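Local coordinates for protein sugar ABC transporter (Agrobacterium radiobacter, PDB 4RXT) that binds arabinose in the cleft between its two lobes and probably hands sugars to an ABC-type importer in the membrane, at residues Asp108-Gly113 and Leu147-Thr152; Ile138-Gly143 and Leu202-Gly207; Gly243-Asp248 and Ala277-Lys282; Gly129-Asp134 and Thr160-Leu165; Ile9-Thr14 and Ile21-Ala26. All coordinates share one frame; numbering follows the deposited sequence.

Interaction 1 (Asp108-Gly113 and Leu147-Thr152). With ARA (alpha-L-arabinopyranose), chain B.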
# COMPACT_ATOMS: atom_id res chain seq x y z
N ASP A 108 -4.99 -0.07 8.57
CA ASP A 108 -6.42 0.20 8.46
C ASP A 108 -6.55 1.12 7.23
O ASP A 108 -6.39 2.32 7.29
CB ASP A 108 -6.94 0.86 9.74
CG ASP A 108 -8.43 1.21 9.69
OD1 ASP A 108 -9.07 1.27 8.56
OD2 ASP A 108 -8.95 1.47 10.80
N ASN A 109 -6.83 0.49 6.10
CA ASN A 109 -6.79 1.21 4.83
C ASN A 109 -7.92 2.21 4.62
O ASN A 109 -7.73 3.23 3.98
CB ASN A 109 -6.65 0.27 3.66
CG ASN A 109 -5.25 -0.30 3.58
OD1 ASN A 109 -4.29 0.46 3.39
ND2 ASN A 109 -5.11 -1.61 3.79
N THR A 110 -9.06 1.96 5.22
CA THR A 110 -10.14 2.93 5.14
C THR A 110 -9.75 4.20 5.91
O THR A 110 -9.91 5.35 5.40
CB THR A 110 -11.44 2.34 5.66
OG1 THR A 110 -11.71 1.12 4.94
CG2 THR A 110 -12.54 3.32 5.42
N GLN A 111 -9.21 4.01 7.11
CA GLN A 111 -8.71 5.13 7.90
C GLN A 111 -7.58 5.85 7.16
O GLN A 111 -7.45 7.08 7.22
CB GLN A 111 -8.24 4.67 9.27
CG GLN A 111 -7.86 5.79 10.23
CD GLN A 111 -7.28 5.25 11.53
OE1 GLN A 111 -7.91 5.36 12.59
NE2 GLN A 111 -6.08 4.64 11.46
N GLY A 112 -6.76 5.09 6.46
CA GLY A 112 -5.66 5.68 5.68
C GLY A 112 -6.19 6.62 4.60
O GLY A 112 -5.65 7.70 4.37
N GLY A 113 -7.30 6.24 3.96
CA GLY A 113 -7.96 7.14 3.01
C GLY A 113 -8.54 8.39 3.68
O GLY A 113 -8.45 9.52 3.14
N LEU A 147 -6.32 -0.77 -1.86
CA LEU A 147 -6.57 0.46 -2.63
C LEU A 147 -8.06 0.85 -2.68
O LEU A 147 -8.41 2.04 -2.66
CB LEU A 147 -6.01 0.35 -4.04
CG LEU A 147 -4.52 -0.06 -4.11
CD1 LEU A 147 -4.06 -0.05 -5.58
CD2 LEU A 147 -3.59 0.77 -3.23
N GLU A 148 -8.92 -0.17 -2.81
CA GLU A 148 -10.37 0.12 -2.81
C GLU A 148 -10.83 0.70 -1.46
O GLU A 148 -11.67 1.61 -1.39
CB GLU A 148 -11.17 -1.11 -3.20
CG GLU A 148 -10.92 -1.54 -4.64
CD GLU A 148 -11.22 -0.47 -5.71
OE1 GLU A 148 -12.11 0.40 -5.52
OE2 GLU A 148 -10.60 -0.54 -6.79
N GLN A 149 -10.24 0.20 -0.38
CA GLN A 149 -10.55 0.76 0.94
C GLN A 149 -10.05 2.20 1.10
O GLN A 149 -10.71 3.04 1.69
CB GLN A 149 -10.04 -0.13 2.06
CG GLN A 149 -10.83 -1.41 2.13
CD GLN A 149 -10.38 -2.30 3.24
OE1 GLN A 149 -9.20 -2.39 3.51
NE2 GLN A 149 -11.31 -2.98 3.90
N ARG A 150 -8.84 2.48 0.61
CA ARG A 150 -8.31 3.87 0.65
C ARG A 150 -9.23 4.79 -0.14
O ARG A 150 -9.56 5.91 0.29
CB ARG A 150 -6.89 3.94 0.12
CG ARG A 150 -5.94 3.17 0.98
CD ARG A 150 -4.57 3.06 0.36
NE ARG A 150 -3.82 2.05 1.07
CZ ARG A 150 -2.66 1.54 0.72
NH1 ARG A 150 -1.99 2.02 -0.33
NH2 ARG A 150 -2.16 0.59 1.48
N ARG A 151 -9.66 4.32 -1.30
CA ARG A 151 -10.56 5.11 -2.12
C ARG A 151 -11.87 5.42 -1.38
O ARG A 151 -12.31 6.56 -1.33
CB ARG A 151 -10.84 4.38 -3.44
CG ARG A 151 -11.96 4.96 -4.29
CD ARG A 151 -12.08 4.24 -5.62
NE ARG A 151 -13.16 4.79 -6.44
CZ ARG A 151 -14.45 4.57 -6.21
NH1 ARG A 151 -14.83 3.79 -5.22
NH2 ARG A 151 -15.33 5.15 -6.99
N THR A 152 -12.45 4.40 -0.77
CA THR A 152 -13.69 4.56 0.00
C THR A 152 -13.48 5.54 1.17
O THR A 152 -14.27 6.46 1.39
CB THR A 152 -14.17 3.19 0.49
OG1 THR A 152 -14.55 2.40 -0.64
CG2 THR A 152 -15.40 3.33 1.39
C1 ARA B . 1.30 -0.06 -1.10
C2 ARA B . 0.00 -0.85 -0.82
C3 ARA B . 0.02 -2.15 -1.62
C4 ARA B . 0.32 -1.89 -3.11
C5 ARA B . 0.84 -0.53 -3.33
O1 ARA B . 0.71 1.18 -0.74
O2 ARA B . -0.11 -1.18 0.57
O3 ARA B . -1.21 -2.84 -1.38
O4 ARA B . -0.86 -1.84 -3.91
O5 ARA B . 1.85 -0.10 -2.41
O HOH W 1 -7.77 -2.30 5.97

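Interaction 2 (Ile138-Gly143 and Leu202-Gly207)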
# COMPACT_ATOMS: atom_id res chain seq x y z
N ILE A 138 -6.41 9.06 -7.94
CA ILE A 138 -5.78 8.18 -8.90
C ILE A 138 -5.28 6.93 -8.16
O ILE A 138 -4.50 7.03 -7.19
CB ILE A 138 -4.61 8.86 -9.67
CG1 ILE A 138 -5.06 10.19 -10.28
CG2 ILE A 138 -4.04 7.90 -10.73
CD1 ILE A 138 -3.91 11.03 -10.78
N THR A 139 -5.75 5.79 -8.64
CA THR A 139 -5.56 4.45 -8.06
C THR A 139 -4.76 3.57 -9.03
O THR A 139 -5.02 3.54 -10.22
CB THR A 139 -6.94 3.81 -7.70
OG1 THR A 139 -7.61 4.68 -6.79
CG2 THR A 139 -6.76 2.45 -7.08
N ASN A 140 -3.78 2.88 -8.47
CA ASN A 140 -2.77 2.12 -9.24
C ASN A 140 -3.38 1.14 -10.24
O ASN A 140 -3.00 1.04 -11.34
CB ASN A 140 -1.86 1.36 -8.24
CG ASN A 140 -0.63 0.74 -8.84
OD1 ASN A 140 -0.20 -0.31 -8.42
ND2 ASN A 140 -0.07 1.39 -9.75
N THR A 141 -4.38 0.39 -9.76
CA THR A 141 -5.01 -0.68 -10.54
C THR A 141 -6.34 -1.02 -9.83
O THR A 141 -6.46 -0.83 -8.61
CB THR A 141 -4.09 -1.92 -10.63
OG1 THR A 141 -4.65 -2.92 -11.52
CG2 THR A 141 -3.78 -2.52 -9.24
N PRO A 142 -7.34 -1.53 -10.58
CA PRO A 142 -8.62 -1.86 -9.91
C PRO A 142 -8.61 -3.18 -9.14
O PRO A 142 -7.83 -4.08 -9.43
CB PRO A 142 -9.59 -1.95 -11.08
CG PRO A 142 -8.77 -2.44 -12.18
CD PRO A 142 -7.44 -1.73 -12.04
N GLY A 143 -9.53 -3.31 -8.18
CA GLY A 143 -9.77 -4.61 -7.58
C GLY A 143 -8.87 -5.02 -6.42
O GLY A 143 -9.01 -6.11 -5.89
N LEU A 202 2.40 3.87 -3.42
CA LEU A 202 3.74 4.36 -3.77
C LEU A 202 3.86 4.68 -5.28
O LEU A 202 4.44 5.68 -5.67
CB LEU A 202 4.78 3.32 -3.41
CG LEU A 202 6.21 3.63 -3.82
CD1 LEU A 202 6.63 4.89 -3.11
CD2 LEU A 202 7.09 2.44 -3.48
N ILE A 203 3.36 3.77 -6.10
CA ILE A 203 3.54 3.83 -7.53
C ILE A 203 2.85 5.05 -8.12
O ILE A 203 3.38 5.77 -8.94
CB ILE A 203 3.05 2.52 -8.23
CG1 ILE A 203 3.69 1.27 -7.59
CG2 ILE A 203 3.32 2.57 -9.74
CD1 ILE A 203 5.21 1.32 -7.50
N MET A 204 1.63 5.30 -7.66
CA MET A 204 0.96 6.51 -8.09
C MET A 204 1.58 7.79 -7.52
O MET A 204 1.66 8.82 -8.22
CB MET A 204 -0.55 6.45 -7.79
CG MET A 204 -1.34 5.41 -8.58
SD MET A 204 -1.30 5.63 -10.41
CE MET A 204 0.10 4.60 -10.88
N ALA A 205 2.04 7.73 -6.28
CA ALA A 205 2.80 8.88 -5.75
C ALA A 205 4.05 9.23 -6.58
O ALA A 205 4.33 10.39 -6.82
CB ALA A 205 3.19 8.61 -4.31
N GLN A 206 4.76 8.21 -7.01
CA GLN A 206 5.94 8.43 -7.88
C GLN A 206 5.53 9.14 -9.15
O GLN A 206 6.12 10.14 -9.52
CB GLN A 206 6.59 7.09 -8.23
CG GLN A 206 7.25 6.34 -7.07
CD GLN A 206 7.54 4.88 -7.38
OE1 GLN A 206 6.95 4.27 -8.29
NE2 GLN A 206 8.49 4.32 -6.66
N GLY A 207 4.58 8.58 -9.86
CA GLY A 207 4.15 9.14 -11.14
C GLY A 207 3.47 10.49 -11.08
O GLY A 207 3.77 11.40 -11.86

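Interaction 3 (Gly243-Asp248 and Ala277-Lys282). With ARA (alpha-L-arabinopyranose), chain B.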
# COMPACT_ATOMS: atom_id res chain seq x y z
N GLY A 243 2.11 15.63 1.16
CA GLY A 243 2.05 14.68 2.25
C GLY A 243 2.10 13.28 1.72
O GLY A 243 1.65 13.05 0.60
N LEU A 244 2.60 12.37 2.56
CA LEU A 244 2.61 10.94 2.27
C LEU A 244 2.08 10.19 3.46
O LEU A 244 2.60 10.35 4.58
CB LEU A 244 4.03 10.43 2.03
CG LEU A 244 4.72 10.98 0.78
CD1 LEU A 244 6.23 10.71 0.83
CD2 LEU A 244 4.13 10.42 -0.51
N VAL A 245 1.05 9.35 3.23
CA VAL A 245 0.59 8.43 4.30
C VAL A 245 1.50 7.21 4.30
O VAL A 245 1.53 6.45 3.34
CB VAL A 245 -0.87 8.01 4.15
CG1 VAL A 245 -1.30 7.15 5.35
CG2 VAL A 245 -1.78 9.23 4.02
N VAL A 246 2.22 7.03 5.40
CA VAL A 246 3.27 6.01 5.50
C VAL A 246 2.78 4.87 6.40
O VAL A 246 2.14 5.09 7.43
CB VAL A 246 4.59 6.62 6.01
CG1 VAL A 246 5.70 5.57 6.23
CG2 VAL A 246 5.07 7.65 4.99
N GLN A 247 3.02 3.65 5.92
CA GLN A 247 2.63 2.42 6.57
C GLN A 247 3.85 1.79 7.23
O GLN A 247 4.90 2.41 7.30
CB GLN A 247 2.11 1.48 5.48
CG GLN A 247 0.96 2.01 4.64
CD GLN A 247 0.46 0.96 3.68
OE1 GLN A 247 -0.35 0.07 4.03
NE2 GLN A 247 0.97 1.00 2.45
N ASP A 248 3.72 0.56 7.73
CA ASP A 248 4.84 -0.20 8.31
C ASP A 248 5.05 -1.53 7.59
O ASP A 248 4.84 -2.61 8.15
CB ASP A 248 4.69 -0.42 9.83
CG ASP A 248 6.01 -0.74 10.53
OD1 ASP A 248 7.02 -1.01 9.85
OD2 ASP A 248 5.98 -0.74 11.79
N ALA A 277 -0.81 3.82 10.48
CA ALA A 277 -0.60 4.79 9.39
C ALA A 277 -0.31 6.16 9.96
O ALA A 277 -0.89 6.56 10.95
CB ALA A 277 -1.84 4.87 8.52
N ASN A 278 0.60 6.88 9.31
CA ASN A 278 0.94 8.24 9.69
C ASN A 278 1.08 9.14 8.47
O ASN A 278 1.80 8.80 7.51
CB ASN A 278 2.26 8.31 10.49
CG ASN A 278 2.14 7.67 11.88
OD1 ASN A 278 1.80 8.33 12.87
ND2 ASN A 278 2.40 6.37 11.95
N LEU A 279 0.38 10.28 8.53
CA LEU A 279 0.58 11.33 7.53
C LEU A 279 1.90 12.04 7.79
O LEU A 279 2.11 12.67 8.82
CB LEU A 279 -0.58 12.31 7.53
CG LEU A 279 -0.46 13.39 6.44
CD1 LEU A 279 -0.55 12.82 5.03
CD2 LEU A 279 -1.45 14.50 6.68
N VAL A 280 2.76 11.94 6.78
CA VAL A 280 4.09 12.53 6.86
C VAL A 280 4.15 13.74 5.96
O VAL A 280 3.78 13.66 4.79
CB VAL A 280 5.15 11.50 6.45
CG1 VAL A 280 6.55 12.12 6.45
CG2 VAL A 280 5.09 10.31 7.39
N THR A 281 4.65 14.85 6.54
CA THR A 281 4.81 16.11 5.83
C THR A 281 6.21 16.64 6.10
O THR A 281 6.95 16.07 6.88
CB THR A 281 3.81 17.16 6.31
OG1 THR A 281 4.14 17.50 7.67
CG2 THR A 281 2.39 16.65 6.16
N LYS A 282 6.56 17.75 5.45
CA LYS A 282 7.80 18.48 5.81
C LYS A 282 7.89 18.79 7.30
O LYS A 282 8.94 18.67 7.89
CB LYS A 282 7.89 19.79 5.03
CG LYS A 282 8.31 19.57 3.60
CD LYS A 282 8.63 20.89 2.90
CE LYS A 282 7.63 21.99 3.22
NZ LYS A 282 7.82 23.18 2.33
C1 ARA B . 1.30 -0.06 -1.10
C2 ARA B . 0.00 -0.85 -0.82
C3 ARA B . 0.02 -2.15 -1.62
C4 ARA B . 0.32 -1.89 -3.11
C5 ARA B . 0.84 -0.53 -3.33
O1 ARA B . 0.71 1.18 -0.74
O2 ARA B . -0.11 -1.18 0.57
O3 ARA B . -1.21 -2.84 -1.38
O4 ARA B . -0.86 -1.84 -3.91
O5 ARA B . 1.85 -0.10 -2.41
O HOH W 2 3.15 4.50 9.86

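Interaction 4 (Gly129-Asp134 and Thr160-Leu165)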
# COMPACT_ATOMS: atom_id res chain seq x y z
N GLY A 129 -6.30 29.36 1.38
CA GLY A 129 -7.03 29.92 2.50
C GLY A 129 -8.32 29.25 2.87
O GLY A 129 -8.93 29.57 3.92
N LYS A 130 -8.75 28.32 2.02
CA LYS A 130 -10.01 27.63 2.23
C LYS A 130 -9.98 26.22 1.69
O LYS A 130 -9.15 25.86 0.88
CB LYS A 130 -11.18 28.44 1.69
CG LYS A 130 -11.13 28.76 0.22
CD LYS A 130 -11.99 29.97 -0.16
CE LYS A 130 -12.78 29.68 -1.44
NZ LYS A 130 -13.12 30.84 -2.33
N GLU A 131 -10.88 25.41 2.20
CA GLU A 131 -11.05 24.01 1.79
C GLU A 131 -12.06 23.89 0.63
O GLU A 131 -13.10 23.21 0.74
CB GLU A 131 -11.52 23.17 2.99
CG GLU A 131 -10.49 23.14 4.11
CD GLU A 131 -11.01 22.58 5.43
OE1 GLU A 131 -12.23 22.35 5.62
OE2 GLU A 131 -10.17 22.40 6.35
N GLU A 132 -11.75 24.54 -0.49
CA GLU A 132 -12.62 24.49 -1.68
C GLU A 132 -11.82 24.16 -2.91
O GLU A 132 -10.65 24.51 -3.03
CB GLU A 132 -13.30 25.80 -1.92
CG GLU A 132 -14.20 26.17 -0.78
CD GLU A 132 -15.52 26.68 -1.28
OE1 GLU A 132 -15.69 27.91 -1.40
OE2 GLU A 132 -16.40 25.85 -1.59
N GLY A 133 -12.46 23.49 -3.85
CA GLY A 133 -11.85 23.26 -5.12
C GLY A 133 -12.05 21.86 -5.63
O GLY A 133 -12.58 20.97 -4.94
N ASP A 134 -11.60 21.68 -6.87
CA ASP A 134 -11.70 20.41 -7.57
C ASP A 134 -10.54 19.50 -7.25
O ASP A 134 -9.40 19.91 -7.25
CB ASP A 134 -11.77 20.60 -9.09
CG ASP A 134 -13.03 21.31 -9.54
OD1 ASP A 134 -13.91 21.55 -8.69
OD2 ASP A 134 -13.14 21.58 -10.76
N THR A 160 -18.48 14.06 3.53
CA THR A 160 -19.15 14.52 4.76
C THR A 160 -18.43 15.73 5.40
O THR A 160 -19.05 16.69 5.89
CB THR A 160 -19.36 13.40 5.77
OG1 THR A 160 -18.13 12.90 6.19
CG2 THR A 160 -20.10 12.26 5.14
N LYS A 161 -17.12 15.69 5.38
CA LYS A 161 -16.36 16.67 6.13
C LYS A 161 -15.94 17.86 5.28
O LYS A 161 -15.74 18.96 5.82
CB LYS A 161 -15.19 15.98 6.82
CG LYS A 161 -14.35 16.93 7.63
CD LYS A 161 -13.44 16.19 8.56
CE LYS A 161 -12.80 17.15 9.54
NZ LYS A 161 -13.85 17.64 10.46
N TYR A 162 -15.79 17.65 3.97
CA TYR A 162 -15.21 18.70 3.08
C TYR A 162 -16.13 19.00 1.92
O TYR A 162 -15.79 18.79 0.77
CB TYR A 162 -13.81 18.32 2.63
CG TYR A 162 -12.88 18.01 3.78
CD1 TYR A 162 -12.56 18.99 4.68
CD2 TYR A 162 -12.40 16.72 4.01
CE1 TYR A 162 -11.73 18.72 5.76
CE2 TYR A 162 -11.58 16.44 5.10
CZ TYR A 162 -11.24 17.45 5.98
OH TYR A 162 -10.47 17.22 7.12
N PRO A 163 -17.35 19.51 2.22
CA PRO A 163 -18.28 19.71 1.11
C PRO A 163 -17.85 20.71 0.03
O PRO A 163 -18.43 20.73 -1.05
CB PRO A 163 -19.58 20.14 1.83
CG PRO A 163 -19.07 20.81 3.09
CD PRO A 163 -17.92 19.95 3.51
N GLY A 164 -16.84 21.55 0.33
CA GLY A 164 -16.31 22.52 -0.62
C GLY A 164 -15.35 21.90 -1.64
O GLY A 164 -15.01 22.55 -2.63
N LEU A 165 -14.92 20.66 -1.36
CA LEU A 165 -14.11 19.88 -2.31
C LEU A 165 -15.03 19.09 -3.23
O LEU A 165 -16.02 18.43 -2.78
CB LEU A 165 -13.15 18.96 -1.59
CG LEU A 165 -12.16 19.68 -0.65
CD1 LEU A 165 -11.27 18.62 -0.02
CD2 LEU A 165 -11.33 20.75 -1.36
O HOH W 3 -14.91 21.94 2.43

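Interaction 5 (Ile9-Thr14 and Ile21-Ala26). With ARA (alpha-L-arabinopyranose), chain B.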
# COMPACT_ATOMS: atom_id res chain seq x y z
N ILE A 9 7.10 -16.23 1.71
CA ILE A 9 6.34 -14.98 1.65
C ILE A 9 6.12 -14.63 0.18
O ILE A 9 7.07 -14.68 -0.63
CB ILE A 9 7.03 -13.80 2.40
CG1 ILE A 9 6.09 -12.58 2.41
CG2 ILE A 9 8.46 -13.52 1.89
CD1 ILE A 9 6.46 -11.57 3.49
N ILE A 10 4.87 -14.32 -0.14
CA ILE A 10 4.45 -14.02 -1.50
C ILE A 10 3.95 -12.59 -1.50
O ILE A 10 2.93 -12.27 -0.92
CB ILE A 10 3.33 -14.97 -1.99
CG1 ILE A 10 3.77 -16.42 -1.87
CG2 ILE A 10 2.92 -14.62 -3.44
CD1 ILE A 10 2.66 -17.43 -2.08
N VAL A 11 4.70 -11.73 -2.17
CA VAL A 11 4.36 -10.32 -2.27
C VAL A 11 3.67 -10.03 -3.60
O VAL A 11 3.63 -10.90 -4.47
CB VAL A 11 5.57 -9.41 -2.08
CG1 VAL A 11 6.15 -9.62 -0.67
CG2 VAL A 11 6.62 -9.67 -3.16
N LYS A 12 3.08 -8.83 -3.73
CA LYS A 12 2.38 -8.49 -4.99
C LYS A 12 3.34 -8.26 -6.16
O LYS A 12 2.98 -8.47 -7.31
CB LYS A 12 1.52 -7.22 -4.83
CG LYS A 12 0.44 -7.28 -3.77
CD LYS A 12 -0.48 -6.10 -3.89
CE LYS A 12 -1.55 -6.07 -2.82
NZ LYS A 12 -2.53 -4.97 -3.12
N ASP A 13 4.53 -7.70 -5.89
CA ASP A 13 5.43 -7.28 -6.97
C ASP A 13 6.84 -7.11 -6.40
O ASP A 13 7.11 -6.18 -5.65
CB ASP A 13 4.94 -5.96 -7.59
CG ASP A 13 5.86 -5.42 -8.74
OD1 ASP A 13 6.96 -5.97 -8.98
OD2 ASP A 13 5.50 -4.42 -9.39
N THR A 14 7.72 -8.02 -6.78
CA THR A 14 9.10 -8.02 -6.25
C THR A 14 9.98 -6.85 -6.70
O THR A 14 11.03 -6.64 -6.11
CB THR A 14 9.82 -9.33 -6.61
OG1 THR A 14 9.90 -9.45 -8.05
CG2 THR A 14 9.12 -10.55 -5.99
N ILE A 21 10.77 -3.70 1.04
CA ILE A 21 10.82 -3.43 2.50
C ILE A 21 10.17 -4.59 3.24
O ILE A 21 10.71 -5.12 4.19
CB ILE A 21 10.14 -2.11 2.91
CG1 ILE A 21 10.84 -0.88 2.29
CG2 ILE A 21 10.15 -1.98 4.45
CD1 ILE A 21 10.02 0.40 2.37
N VAL A 22 8.98 -5.00 2.78
CA VAL A 22 8.30 -6.19 3.33
C VAL A 22 9.22 -7.41 3.31
O VAL A 22 9.36 -8.13 4.31
CB VAL A 22 7.00 -6.51 2.57
CG1 VAL A 22 6.37 -7.81 3.08
CG2 VAL A 22 6.04 -5.35 2.65
N LEU A 23 9.89 -7.64 2.17
CA LEU A 23 10.79 -8.79 2.04
C LEU A 23 12.02 -8.69 2.96
O LEU A 23 12.44 -9.68 3.51
CB LEU A 23 11.23 -8.97 0.58
CG LEU A 23 10.18 -9.42 -0.42
CD1 LEU A 23 10.79 -9.44 -1.81
CD2 LEU A 23 9.57 -10.76 -0.04
N ALA A 24 12.55 -7.47 3.11
CA ALA A 24 13.60 -7.25 4.08
C ALA A 24 13.17 -7.64 5.53
O ALA A 24 13.93 -8.29 6.28
CB ALA A 24 14.10 -5.82 3.99
N GLY A 25 11.94 -7.28 5.91
CA GLY A 25 11.43 -7.67 7.21
C GLY A 25 11.30 -9.19 7.38
O GLY A 25 11.71 -9.76 8.41
N ALA A 26 10.71 -9.83 6.36
CA ALA A 26 10.53 -11.26 6.35
C ALA A 26 11.88 -11.98 6.42
O ALA A 26 12.03 -12.98 7.12
CB ALA A 26 9.76 -11.68 5.09
C1 ARA B . 1.30 -0.06 -1.10
C2 ARA B . 0.00 -0.85 -0.82
C3 ARA B . 0.02 -2.15 -1.62
C4 ARA B . 0.32 -1.89 -3.11
C5 ARA B . 0.84 -0.53 -3.33
O1 ARA B . 0.71 1.18 -0.74
O2 ARA B . -0.11 -1.18 0.57
O3 ARA B . -1.21 -2.84 -1.38
O4 ARA B . -0.86 -1.84 -3.91
O5 ARA B . 1.85 -0.10 -2.41

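Interaction 1 (Asp108-Gly113 and Leu147-Thr152)
R150 grips N109 side-on: R150 NE and R150 NH2 each donate to N109 OD1 at 2.9 Å. The oxygen lies in the plane of the guanidinium, yet both nitrogens stand above the amide plane, on the same face of it, and the two flat groups are 44° apart. N109 turns its CG beside its own backbone N, anti to the carbonyl carbon (chi1 -73°), while the arginine runs extended from CG to NE past N109 O. With one edge fixed this way, the remaining N-H bonds turn to the sugar, R150 NH1 to ARA O1 at 2.9 Å and R150 NH2 to ARA O2 at 2.9 Å. Arginine suits the place because its fan of donors also serves S200 O, while F226 offers it a cation-pi contact.

Q149 crosses both N109 and T110 at about a right angle, its CB 3.6 Å from T110 OG1. A water that accepts from N109 N donates to Q149 OE1 at 2.8 Å. G113, having no side chain, sets its CA 3.4 Å from R150 O, which lets the helix axes approach to 6.6 Å at a crossing angle of -42°. D108 N-caps its helix, OD1 accepting from Q111 N. Here N109 is a second-shell residue that aims a first-shell arginine, at the N-terminal ends of helices facing the sugar cleft of a periplasmic binding protein.

Interaction 2 (Ile138-Gly143 and Leu202-Gly207)
M204 lies with its bent side chain against the end of strand 133-139, touching I138 with its sulfur and N140 with its methyl. The turn begins at chi1 (-66°), which sets M204 CG beside its own backbone N; M204 CG lies 3.5 Å from N140 N. Chi2 and chi3 then bend the chain instead of extending it. I138 and M204 cross at about a right angle, with I138 CG2 3.6 Å from M204 SD. A flexible, unbranched thioether suits the place, since it can fold along the backbone where the strand gives way to loop.

The setting is that of an alternating alpha/beta lobe: helix 202-214 follows strand 194-199, which is hydrogen-bonded to I138, and so rests upon the neighbouring strand as well. The N140 side chain reaches two helix residues, M204 and I203, with its ND2. Its CG is anti to the backbone N (chi1 -169°), and N140 ND2 lies 3.4 Å from M204 CE and 3.6 Å from I203 CG2. This buried nitrogen finds no polar partner in the model. Beyond the pair, M204 N is bonded to N201 OD1, while N140 packs on N201 and on E45 of the other lobe, two residues that bind the arabinose.

Interaction 3 (Gly243-Asp248 and Ala277-Lys282)
V246 and N278 form an antiparallel hydrogen-bonded pair: V246 N donates to N278 O at 2.8 Å and N278 N returns a bond to V246 O. L244 and V280 do the same two residues away, where V280 N meets L244 O at 2.7 Å. Between them V245 and L279 make the non-hydrogen-bonded pair, their CA atoms 4.3 Å apart.

The side chains split by face. V246 and V280 cross obliquely on one, V246 CG2 lying 3.6 Å from V280 CG2; on the other, V245 CG2 meets L279 CD1 at 3.9 Å while V245 CG1 leans on A277 CB. Beta-branched valines suit both the extended backbone and this double burial. G243 has no side chain to collide with L279 at the start of the pairing. A water joins V246 O to N278 ND2.

Farther out, helix 288-294 packs on the V246 and V280 face and helix 109-128 on that of V245 and L279. Strand 278-280 is the antiparallel edge of an otherwise parallel sheet. Past the paired strand, Q247 NE2 donates to ARA O2 at 3.1 Å along a nearly straight bond (170°). Because Q247 OE1 bonds T107 OG1 and NE2 also bonds D227, the amide's orientation is fixed, and it offers the sugar a donor.

Interaction 4 (Gly129-Asp134 and Thr160-Leu165)
G164 O is held by two neighbours on the opposite segment: G133 N donates a hydrogen bond to G164 O at 3.0 Å, and E132 CA makes a C-H...O contact with the same oxygen at 3.2 Å. G133 N stands 35° out of the carbonyl plane. L165 CA also approaches G133 O at 3.2 Å; the backbone bonds of G133 to G164 and to K166 make G133 and L165 a parallel bridge pair. A water then donates to E131 O at 2.8 Å and accepts from G164 N.

Both glycines fit their places. G133 adopts a phi of 137°, where a side chain would press on the preceding carbonyl, and G164 comes so close to E131 O that a CB would clash. P163, with its fixed phi, suits the type I turn from Y162 to L165, closed by L165 N to Y162 O at 3.0 Å.

E131 brings OE1 to the edge of the Y162 ring, in its plane and 3.5 Å from Y162 CD1, the carboxylate being 85° from the ring. An electron-rich oxygen thus faces aromatic C-H groups. L165 CD2 rests 3.7 Å from E131 O. The contact closes the far end of the beta-alpha-beta unit formed by strand 133-139, helix 145-161 and edge strand 165-172; helix 109-128 packs against it, with D118 bonding Y162 OH, A121 touching Y162 and I124 touching L165.

Interaction 5 (Ile9-Thr14 and Ile21-Ala26)
I9 turns CG1 anti to its backbone N (chi1 -174°), which leaves CG2 in the crowded position between N and the carbonyl carbon; V11 also has one branch, CG2, there, and sets CG1 anti to its carbonyl carbon (chi1 -62°). I9 and V11 meet V22, L23 and A26 of the helix that follows. The contact is the first strand-to-helix step of a beta-alpha-beta unit, strand 9-11, helix 17-33 and strand 39-41, in the N-terminal lobe. Helix and strand run antiparallel, at 174°, with their axes 9.7 Å apart.

I9 spreads its two branches over one side of the helix: its CG2 lies 3.5 Å from L23 CD2, and its longer branch puts CD1 3.7 Å from A26 CB and 3.8 Å from V22 CG1. L23 CD2 also meets V11 CG1 at 3.7 Å. A26 suits its place because a lone methyl lets the ethyl arm of isoleucine lie close to the helix, whereas leucine has the reach to touch two strand residues. I10 points to the other side of the sheet, onto helix 48-60.

Just past the strand, K12 turns to the sugar. Its chain is extended beyond CG, and K12 NZ donates to ARA O3 at 3.1 Å.

Overall arrangement
Interaction 5 builds the lobe of the N-terminal sheet, the other four the second lobe, and the arabinose lies between. Interactions 1, 3 and 5 each supply a sugar-binding residue: R150 and Q247 come from the second lobe and both reach O2, while K12 comes from the first. R150 NH2 and Q247 OE1 are 3.2 Å apart, packing interaction 1 onto interaction 3. Interaction 2 touches interaction 1, with L147 CD1 3.7 Å from N140 CB and a probable bond from G143 N to E148 OE2. Interaction 4 shares strand 133-139 with interaction 2 and helix 145-161 with interaction 1, but lies far out, its centre about 38 Å from that of interaction 5.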